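Local coordinates for protein dihydropteroate synthase (Clostridioides difficile, PDB 6PZ2) that catalyses a step of folate biosynthesis, joining a dihydropterin pyrophosphate to p-aminobenzoate to give dihydropteroate, and belongs to the enzyme family targeted by sulfonamide drugs, at residues A[6-12]-A[242-246]. Sequence-based numbering, arbitrary orientation.
Sequences FDYGKRT and GVDIV. With SO4 (sulfate ion), chain C.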
loop_
_atom_site.group_PDB
_atom_site.type_symbol
_atom_site.label_atom_id
_atom_site.label_comp_id
_atom_site.label_asym_id
_atom_site.label_seq_id
_atom_site.Cartn_x
_atom_site.Cartn_y
_atom_site.Cartn_z
ATOM N N PHE A 6 11.385 -6.817 -20.122
ATOM C CA PHE A 6 10.012 -6.895 -19.675
ATOM C C PHE A 6 9.160 -6.049 -20.603
ATOM O O PHE A 6 9.632 -5.077 -21.153
ATOM C CB PHE A 6 9.811 -6.331 -18.273
ATOM C CG PHE A 6 10.560 -7.057 -17.191
ATOM C CD1 PHE A 6 10.578 -8.438 -17.149
ATOM C CD2 PHE A 6 11.203 -6.346 -16.193
ATOM C CE1 PHE A 6 11.269 -9.100 -16.152
ATOM C CE2 PHE A 6 11.901 -7.012 -15.202
ATOM C CZ PHE A 6 11.935 -8.381 -15.182
ATOM N N ASP A 7 7.883 -6.385 -20.630
ATOM C CA ASP A 7 6.918 -5.680 -21.458
ATOM C C ASP A 7 6.376 -4.459 -20.701
ATOM O O ASP A 7 5.270 -4.503 -20.158
ATOM C CB ASP A 7 5.829 -6.684 -21.840
ATOM C CG ASP A 7 4.775 -6.136 -22.774
ATOM O OD1 ASP A 7 3.793 -6.868 -23.021
ATOM O OD2 ASP A 7 4.960 -4.997 -23.245
ATOM N N TYR A 8 7.144 -3.374 -20.672
ATOM C CA TYR A 8 6.912 -2.281 -19.721
ATOM C C TYR A 8 5.549 -1.628 -19.941
ATOM O O TYR A 8 5.178 -1.346 -21.062
ATOM C CB TYR A 8 8.004 -1.219 -19.835
ATOM C CG TYR A 8 9.312 -1.727 -19.290
ATOM C CD1 TYR A 8 9.395 -2.140 -17.973
ATOM C CD2 TYR A 8 10.448 -1.830 -20.082
ATOM C CE1 TYR A 8 10.588 -2.602 -17.437
ATOM C CE2 TYR A 8 11.646 -2.292 -19.560
ATOM C CZ TYR A 8 11.721 -2.665 -18.231
ATOM O OH TYR A 8 12.873 -3.171 -17.707
ATOM N N GLY A 9 4.797 -1.399 -18.874
ATOM C CA GLY A 9 3.484 -0.799 -19.072
ATOM C C GLY A 9 2.366 -1.821 -18.947
ATOM O O GLY A 9 1.246 -1.483 -18.578
ATOM N N LYS A 10 2.661 -3.089 -19.181
ATOM C CA LYS A 10 1.635 -4.095 -19.047
ATOM C C LYS A 10 1.290 -4.330 -17.570
ATOM O O LYS A 10 0.143 -4.621 -17.260
ATOM C CB LYS A 10 2.116 -5.406 -19.661
ATOM C CG LYS A 10 1.093 -6.522 -19.631
ATOM C CD LYS A 10 1.715 -7.887 -19.793
ATOM C CE LYS A 10 0.691 -8.937 -20.168
ATOM N NZ LYS A 10 1.339 -10.246 -20.416
ATOM N N ARG A 11 2.278 -4.282 -16.676
ATOM C CA ARG A 11 2.072 -4.541 -15.260
ATOM C C ARG A 11 3.335 -4.098 -14.507
ATOM O O ARG A 11 4.288 -3.629 -15.120
ATOM C CB ARG A 11 1.791 -6.021 -14.986
ATOM C CG ARG A 11 2.970 -6.948 -15.255
ATOM C CD ARG A 11 2.676 -8.383 -14.879
ATOM N NE ARG A 11 3.718 -9.359 -15.188
ATOM C CZ ARG A 11 4.689 -9.762 -14.368
ATOM N NH1 ARG A 11 5.421 -10.811 -14.717
ATOM N NH2 ARG A 11 4.937 -9.117 -13.233
ATOM N N THR A 12 3.322 -4.239 -13.192
ATOM C CA THR A 12 4.494 -3.992 -12.379
ATOM C C THR A 12 5.271 -5.307 -12.282
ATOM O O THR A 12 4.639 -6.372 -12.246
ATOM C CB THR A 12 4.096 -3.478 -10.997
ATOM O OG1 THR A 12 3.337 -2.277 -11.141
ATOM C CG2 THR A 12 5.304 -3.180 -10.142
ATOM N N GLY A 242 4.399 5.819 -11.748
ATOM C CA GLY A 242 5.030 5.419 -12.991
ATOM C C GLY A 242 6.085 4.332 -12.812
ATOM O O GLY A 242 6.699 3.917 -13.817
ATOM N N VAL A 243 6.290 3.840 -11.578
ATOM C CA VAL A 243 7.310 2.822 -11.350
ATOM C C VAL A 243 6.942 1.537 -12.096
ATOM O O VAL A 243 5.794 1.111 -12.069
ATOM C CB VAL A 243 7.515 2.540 -9.861
ATOM C CG1 VAL A 243 8.371 1.317 -9.678
ATOM C CG2 VAL A 243 8.100 3.750 -9.133
ATOM N N ASP A 244 7.950 0.913 -12.696
ATOM C CA ASP A 244 7.788 -0.298 -13.499
ATOM C C ASP A 244 8.296 -1.525 -12.748
ATOM O O ASP A 244 7.830 -2.632 -12.980
ATOM C CB ASP A 244 8.588 -0.169 -14.798
ATOM C CG ASP A 244 7.938 0.812 -15.748
ATOM O OD1 ASP A 244 6.841 0.468 -16.268
ATOM O OD2 ASP A 244 8.479 1.941 -15.891
ATOM N N ILE A 245 9.315 -1.336 -11.913
ATOM C CA ILE A 245 9.944 -2.442 -11.265
ATOM C C ILE A 245 10.192 -2.021 -9.823
ATOM O O ILE A 245 10.765 -0.939 -9.638
ATOM C CB ILE A 245 11.302 -2.801 -11.917
ATOM C CG1 ILE A 245 11.201 -2.981 -13.434
ATOM C CG2 ILE A 245 11.912 -4.007 -11.224
ATOM C CD1 ILE A 245 12.508 -3.270 -14.141
ATOM N N VAL A 246 9.862 -2.886 -8.869
ATOM C CA VAL A 246 10.197 -2.632 -7.474
ATOM C C VAL A 246 11.180 -3.703 -7.012
ATOM O O VAL A 246 10.993 -4.884 -7.278
ATOM C CB VAL A 246 8.960 -2.582 -6.553
ATOM C CG1 VAL A 246 8.139 -1.337 -6.830
ATOM C CG2 VAL A 246 8.084 -3.823 -6.648
HETATM S S SO4 C . 3.887 -11.283 -18.170
HETATM O O1 SO4 C . 4.681 -10.137 -18.741
HETATM O O2 SO4 C . 4.535 -12.138 -17.158
HETATM O O3 SO4 C . 2.687 -10.736 -17.498
HETATM O O4 SO4 C . 3.488 -12.230 -19.238
HETATM O O HOH W 1 5.981 -1.852 -16.521
#
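In this TIM barrel of the pterin-binding family, the first and last strands, 13-19 and 245-248, are parallel neighbours that close the cylinder, and here the loop leading into the first meets the residues that lead into the last. Residues 6-12 fold back through a type II beta turn from Asp-7 to Lys-10, closed by Lys-10 N to Asp-7 O at 3.1 Å; at the backbone angles of Gly-9, its third residue, a CB would be jammed against the carbonyl O of Tyr-8. Gly-242, just past helix 228-240, has positive phi and forms its Schellman motif.

Apolar packing centres on Ile-245, whose CD1 lies at the ring edges of both Phe-6 (CD2, 3.9 Å) and Tyr-8 (CE1, 3.9 Å), while Tyr-8 CD1 rests on Asp-244 CB at 3.8 Å. Phe-6 also stacks on Tyr-13. No direct hydrogen bond joins the two segments, although Thr-12 CA comes within 3.7 Å of Asp-244 O; the backbone of the next residue, Tyr-13, bonds to those of Asp-244 and Val-246.

Charged and polar ends turn to other partners: Thr-12 OG1 to Asp-262 and Arg-266, Asp-244 OD2 to Ile-206 N, and Arg-11 to Asp-50 and a sulfate probably from the crystallisation liquor (NE to O3, 2.9 Å). One water bridges the gap, accepting from Gly-9 N (2.7 Å) and donating to Arg-11 O (2.8 Å) and Asp-244 OD1 (2.5 Å).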